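Local coordinates for ABC transporter, solute-binding protein (Staphylococcus aureus, PDB 6LKK) that binds glucose 6-phosphate as an extracellular solute-binding protein and serves as the sugar-phosphate sensor of a two-component signalling system, at residues A[216-221]-A[235-240]; A[76-81]-A[91-96]; A[4-9]-A[37-42]. One frame throughout, in Å; residues are numbered along the deposited sequence.

Contact 1. Residues A[216-221]-A[235-240]. With G6P (6-O-phosphono-alpha-D-glucopyranose), chain B.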
loop_
_atom_site.group_PDB
_atom_site.type_symbol
_atom_site.label_atom_id
_atom_site.label_comp_id
_atom_site.label_asym_id
_atom_site.label_seq_id
_atom_site.Cartn_x
_atom_site.Cartn_y
_atom_site.Cartn_z
ATOM N N ASP A 216 1.910 0.050 6.103
ATOM C CA ASP A 216 2.142 -1.302 5.615
ATOM C C ASP A 216 2.736 -2.163 6.724
ATOM O O ASP A 216 3.493 -1.683 7.570
ATOM C CB ASP A 216 3.080 -1.280 4.407
ATOM C CG ASP A 216 2.473 -0.582 3.200
ATOM O OD1 ASP A 216 1.293 -0.171 3.259
ATOM O OD2 ASP A 216 3.185 -0.448 2.181
ATOM N N GLY A 217 2.385 -3.453 6.718
ATOM C CA GLY A 217 2.754 -4.344 7.798
ATOM C C GLY A 217 3.417 -5.617 7.307
ATOM O O GLY A 217 3.454 -5.916 6.107
ATOM N N ILE A 218 3.958 -6.366 8.273
ATOM C CA ILE A 218 4.569 -7.672 8.052
ATOM C C ILE A 218 4.021 -8.634 9.094
ATOM O O ILE A 218 3.910 -8.285 10.275
ATOM C CB ILE A 218 6.108 -7.619 8.147
ATOM C CG1 ILE A 218 6.689 -6.745 7.042
ATOM C CG2 ILE A 218 6.701 -9.021 8.054
ATOM C CD1 ILE A 218 8.137 -6.373 7.274
ATOM N N ALA A 219 3.707 -9.856 8.665
ATOM C CA ALA A 219 3.132 -10.858 9.550
ATOM C C ALA A 219 3.715 -12.230 9.237
ATOM O O ALA A 219 4.069 -12.529 8.092
ATOM C CB ALA A 219 1.605 -10.910 9.424
ATOM N N LEU A 220 3.812 -13.060 10.275
ATOM C CA LEU A 220 4.204 -14.455 10.132
ATOM C C LEU A 220 2.967 -15.306 9.862
ATOM O O LEU A 220 1.964 -15.198 10.574
ATOM C CB LEU A 220 4.920 -14.949 11.393
ATOM C CG LEU A 220 6.224 -14.253 11.793
ATOM C CD1 LEU A 220 6.845 -14.956 12.989
ATOM C CD2 LEU A 220 7.211 -14.211 10.637
ATOM N N VAL A 221 3.048 -16.150 8.839
ATOM C CA VAL A 221 1.929 -16.982 8.412
ATOM C C VAL A 221 1.943 -18.285 9.196
ATOM O O VAL A 221 2.992 -18.923 9.354
ATOM C CB VAL A 221 2.001 -17.247 6.898
ATOM C CG1 VAL A 221 0.892 -18.197 6.456
ATOM C CG2 VAL A 221 1.918 -15.940 6.129
ATOM N N GLN A 235 13.120 -9.234 11.071
ATOM C CA GLN A 235 14.118 -8.357 11.677
ATOM C C GLN A 235 14.880 -7.577 10.610
ATOM O O GLN A 235 15.053 -6.357 10.712
ATOM C CB GLN A 235 15.079 -9.195 12.522
ATOM C CG GLN A 235 16.170 -8.411 13.229
ATOM C CD GLN A 235 17.186 -9.320 13.886
ATOM O OE1 GLN A 235 17.842 -10.119 13.217
ATOM N NE2 GLN A 235 17.306 -9.221 15.204
ATOM N N TYR A 236 15.347 -8.280 9.580
ATOM C CA TYR A 236 16.078 -7.646 8.488
ATOM C C TYR A 236 15.254 -6.536 7.844
ATOM O O TYR A 236 15.728 -5.404 7.681
ATOM C CB TYR A 236 16.459 -8.723 7.470
ATOM C CG TYR A 236 17.140 -8.251 6.210
ATOM C CD1 TYR A 236 18.520 -8.116 6.149
ATOM C CD2 TYR A 236 16.405 -7.990 5.064
ATOM C CE1 TYR A 236 19.145 -7.706 4.987
ATOM C CE2 TYR A 236 17.021 -7.579 3.898
ATOM C CZ TYR A 236 18.388 -7.441 3.867
ATOM O OH TYR A 236 19.001 -7.032 2.706
ATOM N N LEU A 237 14.005 -6.837 7.488
ATOM C CA LEU A 237 13.178 -5.875 6.768
ATOM C C LEU A 237 12.852 -4.650 7.613
ATOM O O LEU A 237 12.617 -3.567 7.062
ATOM C CB LEU A 237 11.889 -6.549 6.297
ATOM C CG LEU A 237 12.062 -7.602 5.200
ATOM C CD1 LEU A 237 10.773 -8.374 4.999
ATOM C CD2 LEU A 237 12.499 -6.961 3.896
ATOM N N THR A 238 12.831 -4.792 8.938
ATOM C CA THR A 238 12.514 -3.688 9.833
ATOM C C THR A 238 13.754 -3.075 10.468
ATOM O O THR A 238 13.625 -2.221 11.352
ATOM C CB THR A 238 11.546 -4.154 10.924
ATOM O OG1 THR A 238 12.134 -5.226 11.672
ATOM C CG2 THR A 238 10.241 -4.630 10.307
ATOM N N SER A 239 14.944 -3.478 10.032
ATOM C CA SER A 239 16.185 -2.985 10.606
ATOM C C SER A 239 16.516 -1.593 10.074
ATOM O O SER A 239 16.029 -1.164 9.024
ATOM C CB SER A 239 17.336 -3.943 10.302
ATOM O OG SER A 239 17.683 -3.907 8.928
ATOM N N ARG A 240 17.376 -0.889 10.812
ATOM C CA ARG A 240 17.748 0.467 10.422
ATOM C C ARG A 240 18.447 0.481 9.067
ATOM O O ARG A 240 18.097 1.275 8.186
ATOM C CB ARG A 240 18.642 1.101 11.490
ATOM C CG ARG A 240 18.950 2.579 11.222
ATOM C CD ARG A 240 20.148 3.086 12.015
ATOM N NE ARG A 240 21.328 2.254 11.801
ATOM C CZ ARG A 240 22.046 2.236 10.682
ATOM N NH1 ARG A 240 21.715 3.005 9.652
ATOM N NH2 ARG A 240 23.099 1.436 10.588
HETATM C C1 G6P B . -1.264 -0.425 -1.016
HETATM C C2 G6P B . -0.159 -0.667 0.041
HETATM C C3 G6P B . 1.016 -1.427 -0.452
HETATM C C4 G6P B . 0.615 -2.460 -1.408
HETATM C C5 G6P B . 0.084 -1.792 -2.672
HETATM C C6 G6P B . -0.472 -2.813 -3.611
HETATM O O1 G6P B . -1.596 0.930 -1.059
HETATM O O2 G6P B . 0.301 0.589 0.568
HETATM O O3 G6P B . 1.684 -2.079 0.713
HETATM O O4 G6P B . 1.753 -3.282 -1.769
HETATM O O5 G6P B . -0.990 -0.818 -2.400
HETATM O O6 G6P B . -1.497 -3.524 -2.953
HETATM P P G6P B . -3.000 -3.710 -3.703
HETATM O O1P G6P B . -3.847 -4.614 -2.824
HETATM O O2P G6P B . -2.819 -4.350 -5.093
HETATM O O3P G6P B . -3.654 -2.384 -3.835
#
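Ile218 reaches the helix end because CG1 lies anti to its carbonyl carbon (chi1 -64°) and CD1 continues in an extended line, which carries the methyl off the strand to Leu237. Ile218 CD1 sits 3.9 Å from Leu237 CB, the two side chains crossing at a slant. The CG2 methyl of Thr238 closes in on Ile218 CD1 at 4.1 Å. This small apolar cluster joins strand 213-221 to the last turn of helix 230-237, and Phe95 and Met56, from the neighbouring strands, pack around it. The strand lies in the mixed sheet of a two-lobed solute-binding-protein fold, between strands 92-105 and 54-56, antiparallel to both. Toward the pocket, Asp216 turns both carboxylate oxygens to the sugar, OD2 accepting from O3 of G6P at 2.7 Å and OD1 from O2 of G6P at 3.0 Å. Two adjacent hydroxyls of the glucose ring are thus read by one acid, whose OD2 is also hydrogen-bonded to Tyr9 OH. On the other side of the contact, the chain breaks out of its helix at Thr238, whose OG1 bonds back to Val234 O. Ser239 follows as the N-cap of helix 240-250. Its OG donates to Tyr236 O at 2.8 Å, tilted 18° from the carbonyl plane, and its backbone N grips the same oxygen at 3.1 Å.

Contact 2. Residues A[76-81]-A[91-96]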
loop_
_atom_site.group_PDB
_atom_site.type_symbol
_atom_site.label_atom_id
_atom_site.label_comp_id
_atom_site.label_asym_id
_atom_site.label_seq_id
_atom_site.Cartn_x
_atom_site.Cartn_y
_atom_site.Cartn_z
ATOM N N THR A 76 11.059 -7.053 17.902
ATOM C CA THR A 76 11.445 -6.239 19.050
ATOM C C THR A 76 11.651 -4.779 18.662
ATOM O O THR A 76 11.435 -3.885 19.488
ATOM C CB THR A 76 12.716 -6.801 19.686
ATOM O OG1 THR A 76 12.502 -8.168 20.055
ATOM C CG2 THR A 76 13.104 -6.000 20.927
ATOM N N SER A 77 12.051 -4.517 17.415
ATOM C CA SER A 77 12.403 -3.164 17.001
ATOM C C SER A 77 11.195 -2.251 16.866
ATOM O O SER A 77 11.366 -1.108 16.430
ATOM C CB SER A 77 13.168 -3.199 15.677
ATOM O OG SER A 77 12.331 -3.586 14.605
ATOM N N VAL A 78 9.985 -2.705 17.211
ATOM C CA VAL A 78 8.866 -1.770 17.274
ATOM C C VAL A 78 9.207 -0.619 18.208
ATOM O O VAL A 78 8.699 0.498 18.048
ATOM C CB VAL A 78 7.567 -2.485 17.701
ATOM C CG1 VAL A 78 7.119 -3.467 16.623
ATOM C CG2 VAL A 78 7.736 -3.186 19.043
ATOM N N THR A 79 10.087 -0.866 19.184
ATOM C CA THR A 79 10.529 0.182 20.097
ATOM C C THR A 79 11.166 1.353 19.357
ATOM O O THR A 79 11.115 2.489 19.839
ATOM C CB THR A 79 11.522 -0.400 21.107
ATOM O OG1 THR A 79 10.897 -1.463 21.837
ATOM C CG2 THR A 79 12.001 0.667 22.088
ATOM N N GLN A 80 11.778 1.101 18.199
ATOM C CA GLN A 80 12.467 2.135 17.438
ATOM C C GLN A 80 11.583 2.778 16.378
ATOM O O GLN A 80 12.083 3.569 15.573
ATOM C CB GLN A 80 13.716 1.556 16.765
ATOM C CG GLN A 80 14.944 1.499 17.656
ATOM C CD GLN A 80 14.822 0.466 18.755
ATOM O OE1 GLN A 80 14.848 0.799 19.941
ATOM N NE2 GLN A 80 14.700 -0.799 18.369
ATOM N N GLN A 81 10.294 2.463 16.361
ATOM C CA GLN A 81 9.413 2.919 15.299
ATOM C C GLN A 81 8.727 4.226 15.672
ATOM O O GLN A 81 8.548 4.549 16.850
ATOM C CB GLN A 81 8.363 1.856 14.982
ATOM C CG GLN A 81 8.960 0.607 14.379
ATOM C CD GLN A 81 7.914 -0.386 13.933
ATOM O OE1 GLN A 81 6.739 -0.272 14.285
ATOM N NE2 GLN A 81 8.335 -1.371 13.149
ATOM N N TYR A 91 -0.500 -9.519 15.458
ATOM C CA TYR A 91 0.041 -10.339 14.384
ATOM C C TYR A 91 0.920 -9.558 13.418
ATOM O O TYR A 91 1.544 -10.172 12.543
ATOM C CB TYR A 91 -1.096 -10.990 13.586
ATOM C CG TYR A 91 -2.023 -11.849 14.410
ATOM C CD1 TYR A 91 -1.752 -13.194 14.618
ATOM C CD2 TYR A 91 -3.175 -11.318 14.972
ATOM C CE1 TYR A 91 -2.599 -13.984 15.370
ATOM C CE2 TYR A 91 -4.028 -12.101 15.726
ATOM C CZ TYR A 91 -3.734 -13.432 15.919
ATOM O OH TYR A 91 -4.582 -14.215 16.668
ATOM N N VAL A 92 0.992 -8.236 13.548
ATOM C CA VAL A 92 1.546 -7.380 12.507
ATOM C C VAL A 92 2.615 -6.472 13.098
ATOM O O VAL A 92 2.397 -5.835 14.136
ATOM C CB VAL A 92 0.448 -6.541 11.827
ATOM C CG1 VAL A 92 1.043 -5.634 10.757
ATOM C CG2 VAL A 92 -0.613 -7.449 11.223
ATOM N N THR A 93 3.763 -6.410 12.426
ATOM C CA THR A 93 4.787 -5.405 12.673
ATOM C C THR A 93 4.707 -4.359 11.570
ATOM O O THR A 93 4.694 -4.705 10.386
ATOM C CB THR A 93 6.184 -6.033 12.691
ATOM O OG1 THR A 93 6.251 -7.050 13.696
ATOM C CG2 THR A 93 7.261 -4.983 12.959
ATOM N N SER A 94 4.650 -3.087 11.951
ATOM C CA SER A 94 4.650 -2.032 10.946
ATOM C C SER A 94 5.975 -2.032 10.192
ATOM O O SER A 94 7.035 -2.295 10.767
ATOM C CB SER A 94 4.401 -0.675 11.599
ATOM O OG SER A 94 3.093 -0.625 12.144
ATOM N N PHE A 95 5.902 -1.735 8.889
ATOM C CA PHE A 95 7.036 -1.899 7.986
ATOM C C PHE A 95 7.371 -0.622 7.224
ATOM O O PHE A 95 8.531 -0.200 7.203
ATOM C CB PHE A 95 6.744 -3.039 7.007
ATOM C CG PHE A 95 7.729 -3.144 5.876
ATOM C CD1 PHE A 95 9.087 -3.250 6.127
ATOM C CD2 PHE A 95 7.292 -3.154 4.558
ATOM C CE1 PHE A 95 9.992 -3.351 5.092
ATOM C CE2 PHE A 95 8.192 -3.255 3.517
ATOM C CZ PHE A 95 9.544 -3.356 3.783
ATOM N N LEU A 96 6.375 -0.007 6.584
ATOM C CA LEU A 96 6.593 1.197 5.793
ATOM C C LEU A 96 5.352 2.073 5.865
ATOM O O LEU A 96 4.250 1.601 6.149
ATOM C CB LEU A 96 6.898 0.881 4.323
ATOM C CG LEU A 96 8.268 0.329 3.924
ATOM C CD1 LEU A 96 8.288 0.114 2.418
ATOM C CD2 LEU A 96 9.408 1.249 4.346
HETATM O O HOH W 1 4.620 -1.973 14.668
#
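Gln81 OE1 takes a hydrogen bond from a bridging water at 2.7 Å, and that water in turn accepts from Ser94 N at 2.9 Å. The other end of the same amide reaches Ser94 directly: Gln81 NE2 donates to Ser94 O at 2.9 Å, a weak bond with an N-H...O angle of only 125°. One primary amide therefore serves both backbone polar groups of a single strand residue, one of them through water. Gln81 can do this because its chain is extended beyond CG and carries the amide straight across from the loop. Residues 76-80 form a short 3-10 segment that lays itself against the start of strand 92-105, and Gln81 follows it, its N bonding to Val78 O. The strand goes on into a classic beta bulge, where Phe95 and Leu96 both face Asp216 of the neighbouring strand 213-221. Apolar contact comes from Thr93, whose CG2 methyl lies 4.0 Å from Val78 CG1. The same methyl is 3.8 Å from Gln81 NE2, and Thr93 crosses both side chains at about a right angle. Thr93 OG1 is engaged with Asp75 N instead, and Ser94 OG bonds to Tyr85 O, which ties the strand start to the loop on both flanks of the turn.

Contact 3. Residues A[4-9]-A[37-42]. With G6P (6-O-phosphono-alpha-D-glucopyranose), chain B.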
loop_
_atom_site.group_PDB
_atom_site.type_symbol
_atom_site.label_atom_id
_atom_site.label_comp_id
_atom_site.label_asym_id
_atom_site.label_seq_id
_atom_site.Cartn_x
_atom_site.Cartn_y
_atom_site.Cartn_z
ATOM N N THR A 4 8.939 -18.657 1.390
ATOM C CA THR A 4 7.960 -18.027 0.515
ATOM C C THR A 4 7.354 -16.807 1.197
ATOM O O THR A 4 6.886 -16.891 2.338
ATOM C CB THR A 4 6.863 -19.018 0.125
ATOM O OG1 THR A 4 7.444 -20.096 -0.620
ATOM C CG2 THR A 4 5.792 -18.343 -0.725
ATOM N N VAL A 5 7.358 -15.683 0.487
ATOM C CA VAL A 5 6.790 -14.427 0.960
ATOM C C VAL A 5 5.563 -14.115 0.112
ATOM O O VAL A 5 5.636 -14.137 -1.122
ATOM C CB VAL A 5 7.819 -13.284 0.874
ATOM C CG1 VAL A 5 7.200 -11.948 1.286
ATOM C CG2 VAL A 5 9.044 -13.596 1.728
ATOM N N TYR A 6 4.439 -13.835 0.769
ATOM C CA TYR A 6 3.279 -13.258 0.098
ATOM C C TYR A 6 3.420 -11.743 0.119
ATOM O O TYR A 6 3.716 -11.163 1.168
ATOM C CB TYR A 6 1.968 -13.639 0.789
ATOM C CG TYR A 6 1.712 -15.114 1.003
ATOM C CD1 TYR A 6 2.231 -15.775 2.108
ATOM C CD2 TYR A 6 0.909 -15.833 0.128
ATOM C CE1 TYR A 6 1.978 -17.121 2.321
ATOM C CE2 TYR A 6 0.652 -17.178 0.331
ATOM C CZ TYR A 6 1.190 -17.814 1.429
ATOM O OH TYR A 6 0.936 -19.151 1.636
ATOM N N SER A 7 3.205 -11.096 -1.027
ATOM C CA SER A 7 3.288 -9.640 -1.013
ATOM C C SER A 7 2.514 -8.988 -2.152
ATOM O O SER A 7 2.659 -9.390 -3.313
ATOM C CB SER A 7 4.745 -9.187 -1.086
ATOM O OG SER A 7 4.817 -7.773 -1.052
ATOM N N PRO A 8 1.695 -7.969 -1.865
ATOM C CA PRO A 8 1.110 -7.166 -2.949
ATOM C C PRO A 8 2.063 -6.144 -3.542
ATOM O O PRO A 8 1.695 -5.483 -4.524
ATOM C CB PRO A 8 -0.073 -6.472 -2.262
ATOM C CG PRO A 8 0.372 -6.330 -0.851
ATOM C CD PRO A 8 1.158 -7.577 -0.550
ATOM N N TYR A 9 3.259 -5.974 -2.979
ATOM C CA TYR A 9 4.221 -5.043 -3.547
ATOM C C TYR A 9 4.608 -5.471 -4.955
ATOM O O TYR A 9 4.565 -6.654 -5.305
ATOM C CB TYR A 9 5.491 -4.962 -2.699
ATOM C CG TYR A 9 5.346 -4.247 -1.376
ATOM C CD1 TYR A 9 4.935 -2.925 -1.320
ATOM C CD2 TYR A 9 5.665 -4.885 -0.187
ATOM C CE1 TYR A 9 4.814 -2.266 -0.110
ATOM C CE2 TYR A 9 5.550 -4.236 1.024
ATOM C CZ TYR A 9 5.126 -2.929 1.059
ATOM O OH TYR A 9 5.011 -2.281 2.265
ATOM N N GLN A 37 -6.083 -8.547 -0.784
ATOM C CA GLN A 37 -7.136 -9.412 -0.268
ATOM C C GLN A 37 -7.204 -10.734 -1.020
ATOM O O GLN A 37 -7.630 -11.745 -0.450
ATOM C CB GLN A 37 -8.479 -8.691 -0.323
ATOM C CG GLN A 37 -8.583 -7.524 0.645
ATOM C CD GLN A 37 -8.363 -7.947 2.084
ATOM O OE1 GLN A 37 -8.896 -8.963 2.531
ATOM N NE2 GLN A 37 -7.563 -7.178 2.811
ATOM N N VAL A 38 -6.797 -10.755 -2.289
ATOM C CA VAL A 38 -6.723 -12.017 -3.018
ATOM C C VAL A 38 -5.660 -12.916 -2.402
ATOM O O VAL A 38 -5.879 -14.116 -2.197
ATOM C CB VAL A 38 -6.453 -11.760 -4.511
ATOM C CG1 VAL A 38 -6.299 -13.075 -5.265
ATOM C CG2 VAL A 38 -7.574 -10.930 -5.116
ATOM N N LEU A 39 -4.489 -12.351 -2.099
ATOM C CA LEU A 39 -3.450 -13.111 -1.413
ATOM C C LEU A 39 -3.967 -13.660 -0.089
ATOM O O LEU A 39 -3.767 -14.838 0.230
ATOM C CB LEU A 39 -2.222 -12.228 -1.187
ATOM C CG LEU A 39 -1.387 -11.879 -2.422
ATOM C CD1 LEU A 39 -0.379 -10.793 -2.081
ATOM C CD2 LEU A 39 -0.676 -13.107 -2.966
ATOM N N LEU A 40 -4.640 -12.818 0.697
ATOM C CA LEU A 40 -5.139 -13.256 1.994
ATOM C C LEU A 40 -6.218 -14.320 1.842
ATOM O O LEU A 40 -6.285 -15.263 2.638
ATOM C CB LEU A 40 -5.671 -12.058 2.781
ATOM C CG LEU A 40 -4.603 -11.086 3.289
ATOM C CD1 LEU A 40 -5.228 -9.775 3.744
ATOM C CD2 LEU A 40 -3.810 -11.717 4.426
ATOM N N SER A 41 -7.066 -14.193 0.820
ATOM C CA SER A 41 -8.126 -15.177 0.615
ATOM C C SER A 41 -7.560 -16.510 0.144
ATOM O O SER A 41 -7.967 -17.570 0.636
ATOM C CB SER A 41 -9.146 -14.643 -0.388
ATOM O OG SER A 41 -9.870 -13.553 0.156
ATOM N N ASN A 42 -6.627 -16.484 -0.810
ATOM C CA ASN A 42 -6.012 -17.725 -1.270
ATOM C C ASN A 42 -5.189 -18.368 -0.162
ATOM O O ASN A 42 -5.201 -19.594 -0.002
ATOM C CB ASN A 42 -5.148 -17.457 -2.503
ATOM C CG ASN A 42 -5.968 -17.024 -3.706
ATOM O OD1 ASN A 42 -7.183 -17.220 -3.746
ATOM N ND2 ASN A 42 -5.304 -16.443 -4.698
HETATM C C1 G6P B . -1.264 -0.425 -1.016
HETATM C C2 G6P B . -0.159 -0.667 0.041
HETATM C C3 G6P B . 1.016 -1.427 -0.452
HETATM C C4 G6P B . 0.615 -2.460 -1.408
HETATM C C5 G6P B . 0.084 -1.792 -2.672
HETATM C C6 G6P B . -0.472 -2.813 -3.611
HETATM O O1 G6P B . -1.596 0.930 -1.059
HETATM O O2 G6P B . 0.301 0.589 0.568
HETATM O O3 G6P B . 1.684 -2.079 0.713
HETATM O O4 G6P B . 1.753 -3.282 -1.769
HETATM O O5 G6P B . -0.990 -0.818 -2.400
HETATM O O6 G6P B . -1.497 -3.524 -2.953
HETATM P P G6P B . -3.000 -3.710 -3.703
HETATM O O1P G6P B . -3.847 -4.614 -2.824
HETATM O O2P G6P B . -2.819 -4.350 -5.093
HETATM O O3P G6P B . -3.654 -2.384 -3.835
#
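Leu39 CD1 pushes against the backbone at the Ser7-Pro8 peptide, 3.4 Å from Ser7 C and 3.5 Å from Pro8 N. The same methyl touches the proline ring at Pro8 CD, 3.9 Å away. The second branch, Leu39 CD2, lies at the edge of the Tyr6 ring, near its plane, with Tyr6 CD2 4.4 Å off. With CG anti to its carbonyl carbon (chi1 -72°), Leu39 sends this fork off helix 36-45 toward the strand, so that one methyl goes to each end of the Tyr6-Pro8 run. The helix belongs to the beta-alpha-beta crossover that leaves strand 28-33, passes over strand 2-7 and returns as strand 54-56; both outer strands run parallel to 2-7 and flank it, giving the 2-1-3 strand order of solute-binding-protein lobes. Beyond the strand, Pro8 and Tyr9 line the sugar-phosphate pocket: Pro8 CB comes to 3.3 Å from O6 of G6P, and the Tyr9 ring meets the sugar obliquely, its CD1 3.2 Å from O4 of G6P. An ST turn sets this bend, Ser7 OG accepting from Tyr9 N at 3.1 Å with an angle of 151°, and Ser7 OG is in turn bonded to Met56 O. Further out, Phe95, Leu96 and Met98 pack against Tyr9, while Glu46 and Gly52 N hold the hydroxyl of Tyr6.

Overall arrangement
Contact 3 comes first along the chain, then contact 2, then contact 1, each closing before the next opens. All three reach the same mixed sheet. Contacts 1 and 2 have centres about 7 Å apart and rest on the neighbouring antiparallel strands 213-221 and 92-105, with backbone bonds such as that between Ile218 and Thr93 joining them. The centre of contact 3 lies about 15 Å from that of contact 1 and about 20 Å from that of contact 2, at strand 2-7 and helix 36-45. Contacts 1 and 3 both touch G6P. The sugar therefore meets residues from distant parts of the sequence, while segment 91-96 supplies Phe95 and Leu96, which pack against Tyr9 of the pocket.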